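Local coordinates for protein dimethyl-sulfide monooxygenase (Hyphomicrobium sulfonivorans, PDB 6AK1) that catalyses the FMN- and NADH-dependent oxidation of dimethyl sulfide by O2, giving methanethiol and formaldehyde as the first step of dimethyl sulfide degradation, at residues 65-79 against 306-320. Numbering follows the deposited sequence.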
ATOM      1  N   VAL A  65      -7.234 -20.765   7.328  1.00 26.52           N
ATOM      2  CA  VAL A  65      -6.634 -21.354   8.530  1.00 24.58           C
ATOM      3  C   VAL A  65      -7.691 -21.647   9.596  1.00 26.87           C
ATOM      4  O   VAL A  65      -7.738 -22.750  10.158  1.00 28.99           O
ATOM      5  CB  VAL A  65      -5.527 -20.434   9.077  1.00 25.63           C
ATOM      6  CG1 VAL A  65      -5.121 -20.858  10.497  1.00 24.34           C
ATOM      7  CG2 VAL A  65      -4.330 -20.438   8.133  1.00 20.29           C
ATOM      8  N   TYR A  66      -8.538 -20.670   9.901  1.00 23.10           N
ATOM      9  CA  TYR A  66      -9.536 -20.842  10.948  1.00 22.14           C
ATOM     10  C   TYR A  66     -10.518 -21.941  10.586  1.00 25.75           C
ATOM     11  O   TYR A  66     -11.166 -21.892   9.530  1.00 22.23           O
ATOM     12  CB  TYR A  66     -10.276 -19.532  11.200  1.00 22.18           C
ATOM     13  CG  TYR A  66     -11.395 -19.644  12.213  1.00 24.95           C
ATOM     14  CD1 TYR A  66     -11.157 -20.131  13.505  1.00 27.01           C
ATOM     15  CD2 TYR A  66     -12.685 -19.242  11.889  1.00 23.69           C
ATOM     16  CE1 TYR A  66     -12.194 -20.232  14.441  1.00 26.36           C
ATOM     17  CE2 TYR A  66     -13.717 -19.325  12.814  1.00 24.29           C
ATOM     18  CZ  TYR A  66     -13.471 -19.832  14.086  1.00 31.03           C
ATOM     19  OH  TYR A  66     -14.511 -19.916  15.003  1.00 31.42           O
ATOM     20  N   ARG A  67     -10.621 -22.944  11.462  1.00 25.31           N
ATOM     21  CA  ARG A  67     -11.476 -24.110  11.253  1.00 25.38           C
ATOM     22  C   ARG A  67     -11.047 -24.949  10.050  1.00 23.38           C
ATOM     23  O   ARG A  67     -11.805 -25.817   9.603  1.00 27.21           O
ATOM     24  CB  ARG A  67     -12.960 -23.707  11.126  1.00 23.84           C
ATOM     25  CG  ARG A  67     -13.440 -22.812  12.260  1.00 24.71           C
ATOM     26  CD  ARG A  67     -14.938 -22.512  12.203  1.00 28.79           C
ATOM     27  NE  ARG A  67     -15.766 -23.709  12.339  1.00 32.19           N
ATOM     28  CZ  ARG A  67     -17.089 -23.696  12.506  1.00 28.29           C
ATOM     29  NH1 ARG A  67     -17.751 -22.555  12.563  1.00 29.02           N
ATOM     30  NH2 ARG A  67     -17.755 -24.833  12.616  1.00 24.59           N
ATOM     31  N   GLY A  68      -9.848 -24.721   9.514  1.00 27.17           N
ATOM     32  CA  GLY A  68      -9.324 -25.560   8.449  1.00 27.03           C
ATOM     33  C   GLY A  68      -9.983 -25.403   7.096  1.00 27.85           C
ATOM     34  O   GLY A  68      -9.860 -26.297   6.257  1.00 30.44           O
ATOM     35  N   SER A  69     -10.692 -24.300   6.854  1.00 27.99           N
ATOM     36  CA  SER A  69     -11.312 -24.064   5.555  1.00 21.56           C
ATOM     37  C   SER A  69     -11.502 -22.569   5.350  1.00 26.79           C
ATOM     38  O   SER A  69     -11.333 -21.760   6.267  1.00 25.11           O
ATOM     39  CB  SER A  69     -12.661 -24.780   5.419  1.00 26.01           C
ATOM     40  OG  SER A  69     -13.673 -24.099   6.139  1.00 25.87           O
ATOM     41  N   ALA A  70     -11.862 -22.208   4.123  1.00 25.52           N
ATOM     42  CA  ALA A  70     -12.179 -20.828   3.808  1.00 26.46           C
ATOM     43  C   ALA A  70     -13.645 -20.491   4.064  1.00 24.04           C
ATOM     44  O   ALA A  70     -14.071 -19.384   3.734  1.00 27.74           O
ATOM     45  CB  ALA A  70     -11.808 -20.529   2.355  1.00 20.42           C
ATOM     46  N   GLU A  71     -14.422 -21.407   4.653  1.00 20.46           N
ATOM     47  CA  GLU A  71     -15.868 -21.207   4.693  1.00 26.14           C
ATOM     48  C   GLU A  71     -16.253 -19.983   5.524  1.00 24.20           C
ATOM     49  O   GLU A  71     -17.135 -19.215   5.127  1.00 26.35           O
ATOM     50  CB  GLU A  71     -16.594 -22.440   5.227  1.00 25.46           C
ATOM     51  CG  GLU A  71     -18.091 -22.153   5.397  1.00 31.84           C
ATOM     52  CD  GLU A  71     -18.873 -23.237   6.108  1.00 33.37           C
ATOM     53  OE1 GLU A  71     -18.264 -24.051   6.835  1.00 37.05           O
ATOM     54  OE2 GLU A  71     -20.114 -23.261   5.943  1.00 32.58           O
ATOM     55  N   MET A  72     -15.627 -19.790   6.681  1.00 23.84           N
ATOM     56  CA  MET A  72     -15.977 -18.621   7.482  1.00 26.23           C
ATOM     57  C   MET A  72     -15.592 -17.323   6.777  1.00 26.66           C
ATOM     58  O   MET A  72     -16.299 -16.318   6.909  1.00 25.05           O
ATOM     59  CB  MET A  72     -15.326 -18.711   8.857  1.00 24.27           C
ATOM     60  CG  MET A  72     -15.845 -19.904   9.691  1.00 28.61           C
ATOM     61  SD  MET A  72     -17.654 -19.960   9.818  1.00 34.73           S
ATOM     62  CE  MET A  72     -18.007 -21.440   8.918  1.00 23.55           C
ATOM     63  N   ALA A  73     -14.494 -17.330   6.011  1.00 25.31           N
ATOM     64  CA  ALA A  73     -14.117 -16.150   5.235  1.00 24.00           C
ATOM     65  C   ALA A  73     -15.136 -15.853   4.134  1.00 23.55           C
ATOM     66  O   ALA A  73     -15.463 -14.688   3.884  1.00 20.73           O
ATOM     67  CB  ALA A  73     -12.723 -16.337   4.635  1.00 21.40           C
ATOM     68  N   LEU A  74     -15.651 -16.890   3.468  1.00 20.37           N
ATOM     69  CA  LEU A  74     -16.688 -16.680   2.457  1.00 22.45           C
ATOM     70  C   LEU A  74     -17.975 -16.132   3.073  1.00 24.96           C
ATOM     71  O   LEU A  74     -18.649 -15.282   2.473  1.00 22.49           O
ATOM     72  CB  LEU A  74     -16.975 -17.991   1.718  1.00 17.76           C
ATOM     73  CG  LEU A  74     -15.893 -18.457   0.744  1.00 22.90           C
ATOM     74  CD1 LEU A  74     -16.055 -19.958   0.412  1.00 19.24           C
ATOM     75  CD2 LEU A  74     -15.911 -17.613  -0.541  1.00 19.10           C
ATOM     76  N   ARG A  75     -18.340 -16.615   4.266  1.00 23.20           N
ATOM     77  CA  ARG A  75     -19.622 -16.227   4.854  1.00 24.01           C
ATOM     78  C   ARG A  75     -19.644 -14.753   5.235  1.00 21.08           C
ATOM     79  O   ARG A  75     -20.681 -14.094   5.117  1.00 22.06           O
ATOM     80  CB  ARG A  75     -19.942 -17.105   6.069  1.00 21.85           C
ATOM     81  CG  ARG A  75     -20.321 -18.532   5.689  1.00 26.44           C
ATOM     82  CD  ARG A  75     -20.558 -19.431   6.935  1.00 28.67           C
ATOM     83  NE  ARG A  75     -21.676 -18.972   7.765  1.00 23.04           N
ATOM     84  CZ  ARG A  75     -22.951 -19.251   7.506  1.00 27.39           C
ATOM     85  NH1 ARG A  75     -23.268 -19.970   6.436  1.00 24.44           N
ATOM     86  NH2 ARG A  75     -23.912 -18.794   8.304  1.00 31.17           N
ATOM     87  N   ASP A  76     -18.518 -14.214   5.693  1.00 20.46           N
ATOM     88  CA  ASP A  76     -18.415 -12.802   6.030  1.00 20.17           C
ATOM     89  C   ASP A  76     -17.637 -12.000   4.978  1.00 19.99           C
ATOM     90  O   ASP A  76     -17.312 -10.830   5.211  1.00 20.24           O
ATOM     91  CB  ASP A  76     -17.777 -12.657   7.417  1.00 24.90           C
ATOM     92  CG  ASP A  76     -17.815 -11.235   7.939  1.00 25.27           C
ATOM     93  OD1 ASP A  76     -18.884 -10.601   7.864  1.00 25.16           O
ATOM     94  OD2 ASP A  76     -16.767 -10.746   8.394  1.00 26.33           O
ATOM     95  N   ALA A  77     -17.341 -12.601   3.823  1.00 21.98           N
ATOM     96  CA  ALA A  77     -16.670 -11.917   2.716  1.00 20.37           C
ATOM     97  C   ALA A  77     -15.352 -11.286   3.153  1.00 21.43           C
ATOM     98  O   ALA A  77     -15.012 -10.166   2.750  1.00 23.18           O
ATOM     99  CB  ALA A  77     -17.582 -10.862   2.075  1.00 22.46           C
ATOM    100  N   ASP A  78     -14.584 -12.027   3.959  1.00 19.56           N
ATOM    101  CA  ASP A  78     -13.306 -11.562   4.509  1.00 21.68           C
ATOM    102  C   ASP A  78     -12.208 -11.726   3.458  1.00 22.84           C
ATOM    103  O   ASP A  78     -11.540 -12.762   3.368  1.00 21.63           O
ATOM    104  CB  ASP A  78     -12.979 -12.312   5.795  1.00 22.68           C
ATOM    105  CG  ASP A  78     -14.096 -12.194   6.817  1.00 25.86           C
ATOM    106  OD1 ASP A  78     -14.330 -11.070   7.318  1.00 22.13           O
ATOM    107  OD2 ASP A  78     -14.770 -13.215   7.078  1.00 28.71           O
ATOM    108  N   GLN A  79     -12.032 -10.664   2.658  1.00 24.19           N
ATOM    109  CA  GLN A  79     -11.061 -10.562   1.567  1.00 19.52           C
ATOM    110  C   GLN A  79     -11.284 -11.629   0.498  1.00 23.11           C
ATOM    111  O   GLN A  79     -10.389 -11.917  -0.299  1.00 25.33           O
ATOM    112  CB  GLN A  79      -9.625 -10.579   2.115  1.00 22.59           C
ATOM    113  CG  GLN A  79      -9.364  -9.390   3.073  1.00 16.96           C
ATOM    114  CD  GLN A  79      -7.889  -9.198   3.430  1.00 22.48           C
ATOM    115  OE1 GLN A  79      -6.997  -9.728   2.760  1.00 21.80           O
ATOM    116  NE2 GLN A  79      -7.629  -8.442   4.501  1.00 19.90           N
ATOM    117  N   GLU A 306     -16.566 -14.696  13.951  1.00 25.58           N
ATOM    118  CA  GLU A 306     -15.974 -15.754  13.145  1.00 28.31           C
ATOM    119  C   GLU A 306     -15.351 -15.225  11.857  1.00 28.72           C
ATOM    120  O   GLU A 306     -14.444 -15.867  11.320  1.00 26.81           O
ATOM    121  CB  GLU A 306     -17.014 -16.838  12.858  1.00 27.95           C
ATOM    122  CG  GLU A 306     -17.313 -17.669  14.111  1.00 33.61           C
ATOM    123  CD  GLU A 306     -17.594 -19.132  13.811  1.00 34.04           C
ATOM    124  OE1 GLU A 306     -18.777 -19.492  13.652  1.00 38.93           O
ATOM    125  OE2 GLU A 306     -16.634 -19.923  13.723  1.00 31.08           O
ATOM    126  N   GLY A 307     -15.791 -14.063  11.365  1.00 28.27           N
ATOM    127  CA  GLY A 307     -15.092 -13.427  10.260  1.00 22.20           C
ATOM    128  C   GLY A 307     -13.735 -12.866  10.659  1.00 25.89           C
ATOM    129  O   GLY A 307     -12.772 -12.935   9.885  1.00 24.99           O
ATOM    130  N   MET A 308     -13.636 -12.290  11.861  1.00 20.91           N
ATOM    131  CA  MET A 308     -12.341 -11.787  12.309  1.00 22.98           C
ATOM    132  C   MET A 308     -11.390 -12.927  12.669  1.00 23.05           C
ATOM    133  O   MET A 308     -10.167 -12.772  12.571  1.00 21.53           O
ATOM    134  CB  MET A 308     -12.524 -10.838  13.494  1.00 23.78           C
ATOM    135  CG  MET A 308     -11.254 -10.107  13.916  1.00 25.63           C
ATOM    136  SD  MET A 308     -10.356  -9.282  12.556  1.00 26.25           S
ATOM    137  CE  MET A 308     -11.582  -8.104  11.980  1.00 26.50           C
ATOM    138  N   LEU A 309     -11.928 -14.080  13.080  1.00 24.43           N
ATOM    139  CA  LEU A 309     -11.077 -15.239  13.336  1.00 22.48           C
ATOM    140  C   LEU A 309     -10.498 -15.801  12.045  1.00 24.82           C
ATOM    141  O   LEU A 309      -9.364 -16.303  12.034  1.00 22.59           O
ATOM    142  CB  LEU A 309     -11.865 -16.313  14.086  1.00 23.13           C
ATOM    143  CG  LEU A 309     -12.242 -15.874  15.502  1.00 26.34           C
ATOM    144  CD1 LEU A 309     -13.102 -16.929  16.197  1.00 30.68           C
ATOM    145  CD2 LEU A 309     -10.996 -15.580  16.305  1.00 23.64           C
ATOM    146  N   ALA A 310     -11.260 -15.743  10.948  1.00 20.88           N
ATOM    147  CA  ALA A 310     -10.698 -16.132   9.664  1.00 20.07           C
ATOM    148  C   ALA A 310      -9.537 -15.226   9.292  1.00 19.57           C
ATOM    149  O   ALA A 310      -8.494 -15.700   8.831  1.00 22.81           O
ATOM    150  CB  ALA A 310     -11.776 -16.107   8.575  1.00 23.92           C
ATOM    151  N   LEU A 311      -9.695 -13.914   9.492  1.00 21.47           N
ATOM    152  CA  LEU A 311      -8.630 -12.981   9.134  1.00 23.15           C
ATOM    153  C   LEU A 311      -7.419 -13.178  10.028  1.00 23.33           C
ATOM    154  O   LEU A 311      -6.283 -13.243   9.541  1.00 23.75           O
ATOM    155  CB  LEU A 311      -9.130 -11.532   9.218  1.00 21.16           C
ATOM    156  CG  LEU A 311     -10.118 -11.023   8.156  1.00 24.18           C
ATOM    157  CD1 LEU A 311     -10.659  -9.653   8.538  1.00 24.78           C
ATOM    158  CD2 LEU A 311      -9.472 -10.988   6.753  1.00 19.42           C
ATOM    159  N   TYR A 312      -7.652 -13.293  11.339  1.00 22.76           N
ATOM    160  CA  TYR A 312      -6.575 -13.603  12.278  1.00 25.25           C
ATOM    161  C   TYR A 312      -5.824 -14.858  11.862  1.00 23.94           C
ATOM    162  O   TYR A 312      -4.587 -14.879  11.870  1.00 26.98           O
ATOM    163  CB  TYR A 312      -7.142 -13.761  13.691  1.00 26.47           C
ATOM    164  CG  TYR A 312      -7.249 -12.456  14.452  1.00 29.17           C
ATOM    165  CD1 TYR A 312      -7.418 -11.245  13.781  1.00 29.98           C
ATOM    166  CD2 TYR A 312      -7.160 -12.428  15.844  1.00 33.23           C
ATOM    167  CE1 TYR A 312      -7.509 -10.036  14.482  1.00 25.01           C
ATOM    168  CE2 TYR A 312      -7.249 -11.226  16.552  1.00 39.09           C
ATOM    169  CZ  TYR A 312      -7.418 -10.037  15.859  1.00 36.00           C
ATOM    170  OH  TYR A 312      -7.498  -8.846  16.540  1.00 37.05           O
ATOM    171  N   GLY A 313      -6.558 -15.903  11.463  1.00 27.38           N
ATOM    172  CA  GLY A 313      -5.917 -17.138  11.042  1.00 21.35           C
ATOM    173  C   GLY A 313      -4.920 -16.918   9.920  1.00 28.57           C
ATOM    174  O   GLY A 313      -3.775 -17.374   9.990  1.00 25.42           O
ATOM    175  N   GLY A 314      -5.341 -16.210   8.866  1.00 26.96           N
ATOM    176  CA  GLY A 314      -4.424 -15.919   7.776  1.00 25.14           C
ATOM    177  C   GLY A 314      -3.326 -14.949   8.175  1.00 29.19           C
ATOM    178  O   GLY A 314      -2.189 -15.069   7.718  1.00 32.95           O
ATOM    179  N   TRP A 315      -3.643 -13.975   9.032  1.00 26.55           N
ATOM    180  CA  TRP A 315      -2.644 -12.970   9.397  1.00 26.98           C
ATOM    181  C   TRP A 315      -1.569 -13.537  10.316  1.00 29.27           C
ATOM    182  O   TRP A 315      -0.403 -13.157  10.202  1.00 31.77           O
ATOM    183  CB  TRP A 315      -3.302 -11.774  10.081  1.00 27.70           C
ATOM    184  CG  TRP A 315      -4.062 -10.906   9.183  1.00 28.50           C
ATOM    185  CD1 TRP A 315      -3.894 -10.762   7.824  1.00 29.26           C
ATOM    186  CD2 TRP A 315      -5.140 -10.046   9.552  1.00 24.10           C
ATOM    187  NE1 TRP A 315      -4.807  -9.857   7.332  1.00 26.04           N
ATOM    188  CE2 TRP A 315      -5.583  -9.401   8.372  1.00 26.30           C
ATOM    189  CE3 TRP A 315      -5.779  -9.756  10.765  1.00 22.90           C
ATOM    190  CZ2 TRP A 315      -6.636  -8.479   8.375  1.00 22.43           C
ATOM    191  CZ3 TRP A 315      -6.814  -8.849  10.770  1.00 24.98           C
ATOM    192  CH2 TRP A 315      -7.238  -8.218   9.579  1.00 28.20           C
ATOM    193  N   THR A 316      -1.938 -14.417  11.260  1.00 27.18           N
ATOM    194  CA  THR A 316      -0.982 -14.908  12.245  1.00 24.96           C
ATOM    195  C   THR A 316      -0.649 -16.386  12.110  1.00 29.42           C
ATOM    196  O   THR A 316       0.357 -16.820  12.670  1.00 31.51           O
ATOM    197  CB  THR A 316      -1.496 -14.658  13.677  1.00 26.54           C
ATOM    198  OG1 THR A 316      -2.591 -15.543  13.951  1.00 28.51           O
ATOM    199  CG2 THR A 316      -1.985 -13.223  13.832  1.00 24.84           C
ATOM    200  N   GLY A 317      -1.449 -17.167  11.391  1.00 30.15           N
ATOM    201  CA  GLY A 317      -1.251 -18.602  11.331  1.00 23.81           C
ATOM    202  C   GLY A 317      -1.907 -19.399  12.447  1.00 25.89           C
ATOM    203  O   GLY A 317      -1.805 -20.634  12.456  1.00 28.51           O
ATOM    204  N   ILE A 318      -2.570 -18.752  13.389  1.00 30.52           N
ATOM    205  CA  ILE A 318      -3.166 -19.452  14.519  1.00 28.20           C
ATOM    206  C   ILE A 318      -4.619 -19.768  14.203  1.00 29.55           C
ATOM    207  O   ILE A 318      -5.406 -18.863  13.902  1.00 30.59           O
ATOM    208  CB  ILE A 318      -3.057 -18.622  15.801  1.00 32.17           C
ATOM    209  CG1 ILE A 318      -1.591 -18.386  16.147  1.00 30.97           C
ATOM    210  CG2 ILE A 318      -3.810 -19.310  16.932  1.00 33.71           C
ATOM    211  CD1 ILE A 318      -1.410 -17.181  17.026  1.00 39.67           C
ATOM    212  N   ASP A 319      -4.979 -21.049  14.288  1.00 26.18           N
ATOM    213  CA  ASP A 319      -6.356 -21.502  14.103  1.00 25.68           C
ATOM    214  C   ASP A 319      -7.062 -21.400  15.448  1.00 33.95           C
ATOM    215  O   ASP A 319      -6.873 -22.245  16.330  1.00 39.22           O
ATOM    216  CB  ASP A 319      -6.386 -22.921  13.548  1.00 25.73           C
ATOM    217  CG  ASP A 319      -7.789 -23.489  13.460  1.00 32.18           C
ATOM    218  OD1 ASP A 319      -8.775 -22.712  13.549  1.00 28.35           O
ATOM    219  OD2 ASP A 319      -7.905 -24.726  13.303  1.00 34.80           O
ATOM    220  N   PHE A 320      -7.887 -20.361  15.611  1.00 28.04           N
ATOM    221  CA  PHE A 320      -8.584 -20.164  16.879  1.00 29.68           C
ATOM    222  C   PHE A 320      -9.573 -21.274  17.212  1.00 27.70           C
ATOM    223  O   PHE A 320     -10.068 -21.306  18.341  1.00 30.30           O
ATOM    224  CB  PHE A 320      -9.311 -18.815  16.878  1.00 28.36           C
ATOM    225  CG  PHE A 320      -8.482 -17.679  17.410  1.00 30.80           C
ATOM    226  CD1 PHE A 320      -7.348 -17.253  16.738  1.00 26.74           C
ATOM    227  CD2 PHE A 320      -8.835 -17.037  18.594  1.00 29.03           C
ATOM    228  CE1 PHE A 320      -6.577 -16.203  17.233  1.00 27.51           C
ATOM    229  CE2 PHE A 320      -8.073 -15.987  19.087  1.00 30.42           C
ATOM    230  CZ  PHE A 320      -6.935 -15.574  18.406  1.00 28.36           C
TER
HETATM  231  O   HOH W   1      -8.544 -18.200   8.073  1.00 23.16           O
HETATM  232  O   HOH W   2      -4.631  -7.623   4.933  1.00 28.04           O
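In this luciferase-like TIM barrel, the loop and short helix that follow barrel strand 53-57 pack against helix 306-316, with Tyr-66 bonded to Glu-306 near the start of the longer helix. With CG anti to the backbone N (chi1 176°), the Tyr-66 ring lies with one face over Leu-309 CB, 3.6 Å from the ring centroid and almost on its normal, while CG of the next residue, Arg-67, covers the opposite face. The hydroxyl OH then reaches Glu-306 OE2 in a very short 2.5 Å hydrogen bond, with ring and carboxylate planes nearly perpendicular. Arg-67 NH1 shares that oxygen, 3.1 Å from Glu-306 OE2 on its syn side, in a salt bridge. At the other end of the ring, Arg-67 N donates to Asp-319 OD1 (2.8 Å), coming from above the carboxylate plane; Ala-321 N is hydrogen-bonded to the same oxygen. A water joins Tyr-66 N to Ala-310 O. Two glycines make room: a side chain at Gly-307 would run into the Asp-76 and Asp-78 carboxylates (Asp-78 OD2 is 3.2 Å from Gly-307 CA), and one at Gly-313 would be tight against Tyr-66 N and Val-65 CB. A phenylalanine in place of Tyr-66 would probably cost Glu-306 OE2 its short hydroxyl bond, leaving the carboxylate to the longer Arg-67 salt bridge and freer to turn. Two donors on one oxygen of each carboxylate restrain both acids, and the Tyr-66 ring with them; the arginine probably favours a charged Glu-306.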